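Side-chain contacts in RagB/SusD family nutrient uptake outer membrane protein (Bacteroides thetaiotaomicron, PDB 7KV2), which probably binds beta-glucan at the outer membrane surface of a human gut bacterium, as a SusD-family glycan-binding protein of its nutrient uptake system: residues V158-G163 / V228-D233; E452-F457 / G461-D466. All coordinates share one frame; numbering follows the deposited sequence.

Contact 1: V158-G163 / V228-D233; sequences VWKFWG and VMYQND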
ATOM      1  N   VAL A 158       1.260   6.018  10.130  1.00 21.82           N
ATOM      2  CA  VAL A 158       0.595   7.080  10.947  1.00 21.53           C
ATOM      3  C   VAL A 158       1.086   8.469  10.559  1.00 20.29           C
ATOM      4  O   VAL A 158       0.264   9.389  10.634  1.00 23.11           O
ATOM      5  CB  VAL A 158       0.664   6.805  12.460  1.00 21.31           C
ATOM      6  CG1 VAL A 158      -0.360   5.766  12.879  1.00 22.08           C
ATOM      7  CG2 VAL A 158       2.049   6.407  12.924  1.00 23.52           C
ATOM      8  N   TRP A 159       2.329   8.618  10.138  1.00 20.69           N
ATOM      9  CA  TRP A 159       2.893   9.905   9.662  1.00 23.23           C
ATOM     10  C   TRP A 159       2.071  10.403   8.468  1.00 25.71           C
ATOM     11  O   TRP A 159       1.613  11.589   8.447  1.00 23.30           O
ATOM     12  CB  TRP A 159       4.367   9.751   9.337  1.00 22.94           C
ATOM     13  CG  TRP A 159       5.059  10.961   8.788  1.00 22.60           C
ATOM     14  CD1 TRP A 159       5.247  12.162   9.423  1.00 24.16           C
ATOM     15  CD2 TRP A 159       5.680  11.089   7.497  1.00 23.51           C
ATOM     16  NE1 TRP A 159       5.943  13.018   8.618  1.00 24.71           N
ATOM     17  CE2 TRP A 159       6.197  12.400   7.414  1.00 23.41           C
ATOM     18  CE3 TRP A 159       5.816  10.245   6.387  1.00 21.61           C
ATOM     19  CZ2 TRP A 159       6.874  12.854   6.292  1.00 22.86           C
ATOM     20  CZ3 TRP A 159       6.487  10.690   5.272  1.00 24.24           C
ATOM     21  CH2 TRP A 159       7.036  11.979   5.231  1.00 24.82           C
ATOM     22  N   LYS A 160       1.864   9.529   7.477  1.00 21.98           N
ATOM     23  CA  LYS A 160       1.131   9.935   6.263  1.00 22.79           C
ATOM     24  C   LYS A 160      -0.323  10.239   6.604  1.00 19.59           C
ATOM     25  O   LYS A 160      -0.801  11.258   6.113  1.00 22.61           O
ATOM     26  CB  LYS A 160       1.256   8.881   5.141  1.00 23.44           C
ATOM     27  CG  LYS A 160       2.581   8.999   4.414  1.00 25.37           C
ATOM     28  CD  LYS A 160       2.581   8.317   3.076  1.00 29.62           C
ATOM     29  CE  LYS A 160       3.693   8.830   2.205  1.00 26.23           C
ATOM     30  NZ  LYS A 160       3.617   8.201   0.872  1.00 28.91           N
ATOM     31  N   PHE A 161      -1.041   9.362   7.299  1.00 20.03           N
ATOM     32  CA  PHE A 161      -2.506   9.504   7.445  1.00 18.97           C
ATOM     33  C   PHE A 161      -2.815  10.583   8.499  1.00 21.38           C
ATOM     34  O   PHE A 161      -3.797  11.269   8.286  1.00 19.90           O
ATOM     35  CB  PHE A 161      -3.206   8.199   7.791  1.00 19.08           C
ATOM     36  CG  PHE A 161      -3.375   7.280   6.587  1.00 18.82           C
ATOM     37  CD1 PHE A 161      -4.450   7.419   5.721  1.00 21.29           C
ATOM     38  CD2 PHE A 161      -2.467   6.251   6.349  1.00 21.37           C
ATOM     39  CE1 PHE A 161      -4.596   6.588   4.610  1.00 20.57           C
ATOM     40  CE2 PHE A 161      -2.622   5.392   5.256  1.00 19.14           C
ATOM     41  CZ  PHE A 161      -3.688   5.557   4.397  1.00 19.47           C
ATOM     42  N   TRP A 162      -2.026  10.690   9.563  1.00 23.21           N
ATOM     43  CA  TRP A 162      -2.398  11.597  10.695  1.00 23.12           C
ATOM     44  C   TRP A 162      -1.336  12.679  10.982  1.00 27.95           C
ATOM     45  O   TRP A 162      -1.739  13.717  11.565  1.00 27.86           O
ATOM     46  CB  TRP A 162      -2.692  10.779  11.939  1.00 23.27           C
ATOM     47  CG  TRP A 162      -3.987  10.042  11.922  1.00 23.79           C
ATOM     48  CD1 TRP A 162      -5.219  10.555  12.183  1.00 23.41           C
ATOM     49  CD2 TRP A 162      -4.174   8.645  11.646  1.00 22.46           C
ATOM     50  NE1 TRP A 162      -6.159   9.574  12.112  1.00 22.69           N
ATOM     51  CE2 TRP A 162      -5.546   8.388  11.784  1.00 22.27           C
ATOM     52  CE3 TRP A 162      -3.313   7.600  11.267  1.00 22.64           C
ATOM     53  CZ2 TRP A 162      -6.086   7.113  11.624  1.00 22.79           C
ATOM     54  CZ3 TRP A 162      -3.842   6.337  11.148  1.00 18.84           C
ATOM     55  CH2 TRP A 162      -5.210   6.107  11.260  1.00 21.59           C
ATOM     56  N   GLY A 163      -0.063  12.452  10.651  1.00 26.07           N
ATOM     57  CA  GLY A 163       1.007  13.470  10.636  1.00 28.33           C
ATOM     58  C   GLY A 163       1.596  13.738  12.028  1.00 27.27           C
ATOM     59  O   GLY A 163       2.769  13.379  12.256  1.00 27.46           O
ATOM     60  N   VAL A 228      11.325  10.937   1.911  1.00 23.82           N
ATOM     61  CA  VAL A 228      12.098  12.109   1.388  1.00 26.88           C
ATOM     62  C   VAL A 228      11.220  12.877   0.401  1.00 28.21           C
ATOM     63  O   VAL A 228      11.115  14.134   0.514  1.00 28.70           O
ATOM     64  CB  VAL A 228      13.438  11.707   0.754  1.00 27.97           C
ATOM     65  CG1 VAL A 228      14.033  12.822  -0.070  1.00 30.40           C
ATOM     66  CG2 VAL A 228      14.424  11.228   1.799  1.00 28.56           C
ATOM     67  N   MET A 229      10.549  12.160  -0.504  1.00 25.43           N
ATOM     68  CA  MET A 229       9.771  12.844  -1.554  1.00 24.05           C
ATOM     69  C   MET A 229       8.475  13.368  -0.957  1.00 23.71           C
ATOM     70  O   MET A 229       8.066  14.495  -1.340  1.00 23.59           O
ATOM     71  CB  MET A 229       9.538  11.935  -2.761  1.00 23.97           C
ATOM     72  CG  MET A 229      10.834  11.640  -3.482  1.00 21.81           C
ATOM     73  SD  MET A 229      10.712  10.277  -4.704  1.00 26.10           S
ATOM     74  CE  MET A 229       9.933  11.211  -6.008  1.00 27.62           C
ATOM     75  N   TYR A 230       7.848  12.649  -0.030  1.00 23.16           N
ATOM     76  CA  TYR A 230       6.570  13.143   0.536  1.00 23.79           C
ATOM     77  C   TYR A 230       6.840  14.420   1.368  1.00 24.68           C
ATOM     78  O   TYR A 230       5.971  15.283   1.455  1.00 23.30           O
ATOM     79  CB  TYR A 230       5.854  12.113   1.397  1.00 21.94           C
ATOM     80  CG  TYR A 230       4.436  12.527   1.698  1.00 21.34           C
ATOM     81  CD1 TYR A 230       3.506  12.652   0.680  1.00 21.95           C
ATOM     82  CD2 TYR A 230       4.026  12.849   2.978  1.00 22.08           C
ATOM     83  CE1 TYR A 230       2.213  13.083   0.927  1.00 22.00           C
ATOM     84  CE2 TYR A 230       2.728  13.256   3.248  1.00 22.57           C
ATOM     85  CZ  TYR A 230       1.823  13.402   2.209  1.00 20.13           C
ATOM     86  OH  TYR A 230       0.535  13.782   2.445  1.00 22.19           O
ATOM     87  N   GLN A 231       8.008  14.484   1.996  1.00 27.11           N
ATOM     88  CA  GLN A 231       8.424  15.630   2.864  1.00 26.70           C
ATOM     89  C   GLN A 231       8.840  16.824   2.000  1.00 28.58           C
ATOM     90  O   GLN A 231       8.899  17.930   2.541  1.00 30.13           O
ATOM     91  CB  GLN A 231       9.600  15.206   3.737  1.00 28.56           C
ATOM     92  CG  GLN A 231      10.089  16.307   4.693  1.00 29.14           C
ATOM     93  CD  GLN A 231       9.062  16.650   5.739  1.00 30.85           C
ATOM     94  OE1 GLN A 231       8.080  15.941   5.932  1.00 33.74           O
ATOM     95  NE2 GLN A 231       9.293  17.742   6.474  1.00 28.68           N
ATOM     96  N   ASN A 232       9.160  16.593   0.736  1.00 24.30           N
ATOM     97  CA  ASN A 232       9.741  17.585  -0.199  1.00 29.74           C
ATOM     98  C   ASN A 232      11.100  17.996   0.370  1.00 33.02           C
ATOM     99  O   ASN A 232      11.415  19.210   0.354  1.00 29.77           O
ATOM    100  CB  ASN A 232       8.801  18.768  -0.454  1.00 31.51           C
ATOM    101  CG  ASN A 232       7.704  18.419  -1.449  1.00 33.68           C
ATOM    102  OD1 ASN A 232       6.557  18.272  -1.083  1.00 42.47           O
ATOM    103  ND2 ASN A 232       8.051  18.214  -2.704  1.00 38.28           N
ATOM    104  N   ASP A 233      11.854  17.024   0.889  1.00 27.95           N
ATOM    105  CA  ASP A 233      13.169  17.299   1.543  1.00 31.73           C
ATOM    106  C   ASP A 233      14.249  17.301   0.464  1.00 28.80           C
ATOM    107  O   ASP A 233      14.947  16.272   0.277  1.00 26.96           O
ATOM    108  CB  ASP A 233      13.454  16.332   2.681  1.00 30.79           C
ATOM    109  CG  ASP A 233      14.804  16.589   3.329  1.00 34.21           C
ATOM    110  OD1 ASP A 233      15.432  17.669   3.006  1.00 31.71           O
ATOM    111  OD2 ASP A 233      15.230  15.692   4.083  1.00 32.65           O
TER
HETATM  112  O   HOH W   1       6.214  16.165   7.805  1.00 26.24           O
HETATM  113  O   HOH W   2      -0.289  13.576   4.959  1.00 22.20           O

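Contact 2: E452-F457 / G461-D466; sequences ERHLEF and GKRYWD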
ATOM      1  N   GLU A 452       2.409   9.254 -15.347  1.00 19.79           N
ATOM      2  CA  GLU A 452       2.804   7.844 -15.578  1.00 18.87           C
ATOM      3  C   GLU A 452       2.598   7.071 -14.273  1.00 17.97           C
ATOM      4  O   GLU A 452       2.100   5.965 -14.338  1.00 16.69           O
ATOM      5  CB  GLU A 452       4.242   7.700 -16.061  1.00 20.34           C
ATOM      6  CG  GLU A 452       4.549   6.331 -16.633  1.00 20.62           C
ATOM      7  CD  GLU A 452       3.900   6.066 -17.976  1.00 22.06           C
ATOM      8  OE1 GLU A 452       3.642   7.067 -18.723  1.00 22.09           O
ATOM      9  OE2 GLU A 452       3.563   4.888 -18.230  1.00 21.73           O
ATOM     10  N   ARG A 453       2.925   7.658 -13.119  1.00 17.73           N
ATOM     11  CA  ARG A 453       2.630   7.044 -11.810  1.00 17.92           C
ATOM     12  C   ARG A 453       1.132   6.755 -11.713  1.00 18.08           C
ATOM     13  O   ARG A 453       0.740   5.685 -11.223  1.00 17.74           O
ATOM     14  CB  ARG A 453       3.089   7.934 -10.659  1.00 18.92           C
ATOM     15  CG  ARG A 453       4.579   8.183 -10.600  1.00 17.90           C
ATOM     16  CD  ARG A 453       4.940   9.146  -9.474  1.00 19.61           C
ATOM     17  NE  ARG A 453       4.773   8.498  -8.178  1.00 20.66           N
ATOM     18  CZ  ARG A 453       5.662   7.744  -7.541  1.00 20.28           C
ATOM     19  NH1 ARG A 453       6.924   7.615  -7.953  1.00 19.74           N
ATOM     20  NH2 ARG A 453       5.283   7.166  -6.422  1.00 22.98           N
ATOM     21  N   HIS A 454       0.307   7.727 -12.107  1.00 18.30           N
ATOM     22  CA  HIS A 454      -1.161   7.665 -12.037  1.00 17.66           C
ATOM     23  C   HIS A 454      -1.641   6.430 -12.830  1.00 16.75           C
ATOM     24  O   HIS A 454      -2.497   5.704 -12.338  1.00 16.21           O
ATOM     25  CB  HIS A 454      -1.740   8.985 -12.581  1.00 18.12           C
ATOM     26  CG  HIS A 454      -3.207   9.105 -12.385  1.00 18.41           C
ATOM     27  ND1 HIS A 454      -3.963  10.034 -13.068  1.00 19.35           N
ATOM     28  CD2 HIS A 454      -4.047   8.436 -11.571  1.00 19.55           C
ATOM     29  CE1 HIS A 454      -5.214   9.946 -12.674  1.00 20.80           C
ATOM     30  NE2 HIS A 454      -5.307   8.944 -11.765  1.00 19.75           N
ATOM     31  N   LEU A 455      -1.104   6.252 -14.031  1.00 15.98           N
ATOM     32  CA  LEU A 455      -1.460   5.126 -14.936  1.00 17.70           C
ATOM     33  C   LEU A 455      -0.953   3.801 -14.331  1.00 15.83           C
ATOM     34  O   LEU A 455      -1.646   2.789 -14.487  1.00 15.98           O
ATOM     35  CB  LEU A 455      -0.796   5.388 -16.297  1.00 17.83           C
ATOM     36  CG  LEU A 455      -1.337   6.570 -17.113  1.00 19.07           C
ATOM     37  CD1 LEU A 455      -0.512   6.773 -18.378  1.00 19.95           C
ATOM     38  CD2 LEU A 455      -2.783   6.350 -17.521  1.00 19.31           C
ATOM     39  N   GLU A 456       0.199   3.837 -13.658  1.00 15.56           N
ATOM     40  CA  GLU A 456       0.983   2.651 -13.226  1.00 14.87           C
ATOM     41  C   GLU A 456       0.439   2.015 -11.929  1.00 15.59           C
ATOM     42  O   GLU A 456       0.522   0.778 -11.786  1.00 15.78           O
ATOM     43  CB  GLU A 456       2.444   3.078 -13.057  1.00 14.99           C
ATOM     44  CG  GLU A 456       3.383   1.949 -12.737  1.00 15.06           C
ATOM     45  CD  GLU A 456       3.592   0.864 -13.776  1.00 14.81           C
ATOM     46  OE1 GLU A 456       3.204   1.063 -14.954  1.00 17.01           O
ATOM     47  OE2 GLU A 456       4.135  -0.211 -13.379  1.00 15.52           O
ATOM     48  N   PHE A 457      -0.072   2.804 -10.996  1.00 14.58           N
ATOM     49  CA  PHE A 457      -0.286   2.373  -9.595  1.00 15.44           C
ATOM     50  C   PHE A 457      -1.730   2.533  -9.115  1.00 14.70           C
ATOM     51  O   PHE A 457      -1.928   2.640  -7.929  1.00 15.12           O
ATOM     52  CB  PHE A 457       0.646   3.171  -8.665  1.00 16.83           C
ATOM     53  CG  PHE A 457       2.119   3.037  -8.963  1.00 17.14           C
ATOM     54  CD1 PHE A 457       2.727   1.795  -8.905  1.00 16.85           C
ATOM     55  CD2 PHE A 457       2.874   4.139  -9.352  1.00 18.90           C
ATOM     56  CE1 PHE A 457       4.072   1.656  -9.194  1.00 17.37           C
ATOM     57  CE2 PHE A 457       4.229   4.001  -9.638  1.00 19.01           C
ATOM     58  CZ  PHE A 457       4.818   2.757  -9.559  1.00 18.14           C
ATOM     59  N   GLY A 461      -2.121   2.445  -3.462  1.00 15.40           N
ATOM     60  CA  GLY A 461      -1.881   3.381  -2.331  1.00 17.14           C
ATOM     61  C   GLY A 461      -0.815   4.430  -2.616  1.00 17.69           C
ATOM     62  O   GLY A 461      -0.079   4.831  -1.652  1.00 19.68           O
ATOM     63  N   LYS A 462      -0.694   4.897  -3.861  1.00 17.79           N
ATOM     64  CA  LYS A 462       0.336   5.905  -4.270  1.00 16.88           C
ATOM     65  C   LYS A 462      -0.294   7.262  -4.619  1.00 17.99           C
ATOM     66  O   LYS A 462       0.269   8.304  -4.232  1.00 18.51           O
ATOM     67  CB  LYS A 462       1.121   5.421  -5.494  1.00 17.97           C
ATOM     68  CG  LYS A 462       1.663   4.003  -5.352  1.00 17.28           C
ATOM     69  CD  LYS A 462       2.719   3.858  -4.284  1.00 18.64           C
ATOM     70  CE  LYS A 462       3.126   2.401  -4.086  1.00 19.26           C
ATOM     71  NZ  LYS A 462       4.283   2.204  -3.186  1.00 19.77           N
ATOM     72  N   ARG A 463      -1.441   7.260  -5.304  1.00 17.89           N
ATOM     73  CA  ARG A 463      -1.967   8.452  -6.027  1.00 17.86           C
ATOM     74  C   ARG A 463      -2.256   9.609  -5.040  1.00 19.54           C
ATOM     75  O   ARG A 463      -1.939  10.783  -5.372  1.00 20.54           O
ATOM     76  CB  ARG A 463      -3.210   8.034  -6.819  1.00 17.94           C
ATOM     77  CG  ARG A 463      -3.940   9.176  -7.515  1.00 17.67           C
ATOM     78  CD  ARG A 463      -3.071   9.892  -8.552  1.00 19.74           C
ATOM     79  NE  ARG A 463      -3.926  10.785  -9.330  1.00 18.60           N
ATOM     80  CZ  ARG A 463      -3.485  11.732 -10.159  1.00 20.28           C
ATOM     81  NH1 ARG A 463      -2.195  11.949 -10.321  1.00 20.42           N
ATOM     82  NH2 ARG A 463      -4.350  12.459 -10.825  1.00 20.84           N
ATOM     83  N   TYR A 464      -2.891   9.319  -3.919  1.00 17.69           N
ATOM     84  CA  TYR A 464      -3.299  10.386  -2.976  1.00 19.60           C
ATOM     85  C   TYR A 464      -2.036  11.112  -2.514  1.00 20.67           C
ATOM     86  O   TYR A 464      -2.013  12.356  -2.616  1.00 20.29           O
ATOM     87  CB  TYR A 464      -4.063   9.832  -1.797  1.00 18.57           C
ATOM     88  CG  TYR A 464      -4.660  10.878  -0.871  1.00 19.21           C
ATOM     89  CD1 TYR A 464      -5.430  11.927  -1.363  1.00 19.35           C
ATOM     90  CD2 TYR A 464      -4.419  10.831   0.492  1.00 16.78           C
ATOM     91  CE1 TYR A 464      -6.030  12.832  -0.502  1.00 21.47           C
ATOM     92  CE2 TYR A 464      -4.986  11.761   1.364  1.00 18.25           C
ATOM     93  CZ  TYR A 464      -5.792  12.763   0.859  1.00 20.53           C
ATOM     94  OH  TYR A 464      -6.386  13.673   1.701  1.00 21.74           O
ATOM     95  N   TRP A 465      -1.021  10.357  -2.095  1.00 20.06           N
ATOM     96  CA  TRP A 465       0.262  10.950  -1.619  1.00 20.52           C
ATOM     97  C   TRP A 465       0.944  11.711  -2.761  1.00 21.40           C
ATOM     98  O   TRP A 465       1.510  12.803  -2.488  1.00 20.83           O
ATOM     99  CB  TRP A 465       1.162   9.904  -0.960  1.00 21.27           C
ATOM    100  CG  TRP A 465       0.406   9.049   0.008  1.00 22.00           C
ATOM    101  CD1 TRP A 465       0.208   7.697  -0.106  1.00 22.46           C
ATOM    102  CD2 TRP A 465      -0.418   9.484   1.094  1.00 21.61           C
ATOM    103  NE1 TRP A 465      -0.634   7.254   0.872  1.00 23.08           N
ATOM    104  CE2 TRP A 465      -0.996   8.320   1.653  1.00 21.29           C
ATOM    105  CE3 TRP A 465      -0.634  10.719   1.732  1.00 22.47           C
ATOM    106  CZ2 TRP A 465      -1.825   8.374   2.765  1.00 20.73           C
ATOM    107  CZ3 TRP A 465      -1.461  10.767   2.827  1.00 21.47           C
ATOM    108  CH2 TRP A 465      -2.048   9.612   3.330  1.00 25.15           C
ATOM    109  N   ASP A 466       0.927  11.193  -3.998  1.00 19.02           N
ATOM    110  CA  ASP A 466       1.541  11.892  -5.159  1.00 22.36           C
ATOM    111  C   ASP A 466       0.830  13.253  -5.393  1.00 22.21           C
ATOM    112  O   ASP A 466       1.524  14.262  -5.649  1.00 22.53           O
ATOM    113  CB  ASP A 466       1.576  11.004  -6.412  1.00 21.53           C
ATOM    114  CG  ASP A 466       2.535   9.822  -6.300  1.00 25.43           C
ATOM    115  OD1 ASP A 466       3.488   9.893  -5.466  1.00 23.07           O
ATOM    116  OD2 ASP A 466       2.302   8.815  -7.019  1.00 25.47           O
TER
HETATM  117  O   HOH W   3       3.212   7.884  -3.780  1.00 31.64           O
HETATM  118  O   HOH W   4      -2.512   4.639  -6.062  1.00 16.55           O

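Contact 1: V158-G163 / V228-D233
Y230 packs its edge against W159 and one face against K160 where the C-terminal ends of helices 137-162 and 217-231 meet in the helical, TPR-containing fold of the SusD family. The tight part is an offset edge-to-face aromatic pair: the Y230 edge is turned toward the face of the six-membered ring of W159, with the planes at 83° and the centroids 5.6 Å apart. Y230 CD2 lies 3.9 Å from W159 CH2, and the two side chains run antiparallel, side by side. K160 covers one face. Extended beyond CG, its chain lays CE over the tyrosine in a CH-pi contact, 4.2 Å from the Y230 ring centroid, while K160 NZ goes on to a salt bridge with E226. Near the hydroxyl end of Y230, W465 of helix 463-469 meets the ring with planes at about 90°. Packing gives way to water on the side of Q231, a partly exposed residue. Bent at chi2 (66°), Q231 brings its amide to the indole edge, OE1 lying in the ring plane 3.3 Å from W159 CZ2, and its NE2 bonds to D184. A water that donates to Q231 OE1 also accepts from W159 NE1, whose other acceptor is A183 O. A second water joins the helices at the phenol: it donates to K160 O at 2.6 Å and accepts from Y230 OH at 2.7 Å.

Contact 2: E452-F457 / G461-D466
R453 and D466 form the salt bridge that ties helix 446-456 to helix 463-469, two consecutive helices joined by a short loop in the helical SusD-family fold. The single N-H of R453 NE is spent on D466 OD2, 2.7 Å away and nearly straight at 176°. The acceptor sits in the guanidinium plane but is approached from above the carboxylate, whose plane stands at 85° to the guanidinium. A bend at chi3 (71°) in the arginine chain turns NE to the acid. The other carboxylate oxygen, D466 OD1, takes a bond from a water at 2.6 Å and a salt bridge from R469 NE; the same water donates to K462 O and weakly accepts from R453 NH2, whose stronger partner is E407. Hence both acid oxygens are occupied, and R469 on D466 and E407 on R453 probably help to balance this buried pair of charges.

H454 and R463 meet differently, by stacking: the guanidinium lies flat on the imidazole, with centres 3.4 Å apart. Their nitrogens approach face to face at angles too poor for bonding. The polar edges have other partners: H454 NE2 bonds to D80 and R463 NH2 pairs with D79, while H454 ND1 and R463 NE are bonded too. The D79 carboxylate probably offsets the charge of the arginine laid on the ring.

At the turn, K462 crosses F457 obliquely, its CG 3.6 Å from F457 CB, before NZ leads off to I402, with E407 as a salt-bridge partner. The F457 and K462 backbones are joined through one water, which donates to F457 O at 2.8 Å and accepts from K462 N at 2.9 Å.

Overall arrangement
Both segments of contact 1 precede contact 2 in sequence, and the two centres lie about 15 Å apart; the contacts touch through W465 of helix 463-469. Its indole packs against the first pair of helices: CE3 of W465 is 3.4 Å from Y230 OH, and CZ2 of W465 is 3.8 Å from F161 CZ, an edge-to-face ring pair. R469, one turn beyond D466, touches M229 and Y230. Helix 463-469 thus meets helix 446-456 in contact 2 and the ends of helices 137-162 and 217-231 in contact 1. The sodium site of I248, S250, Y253 and Y405 includes no residue of either contact.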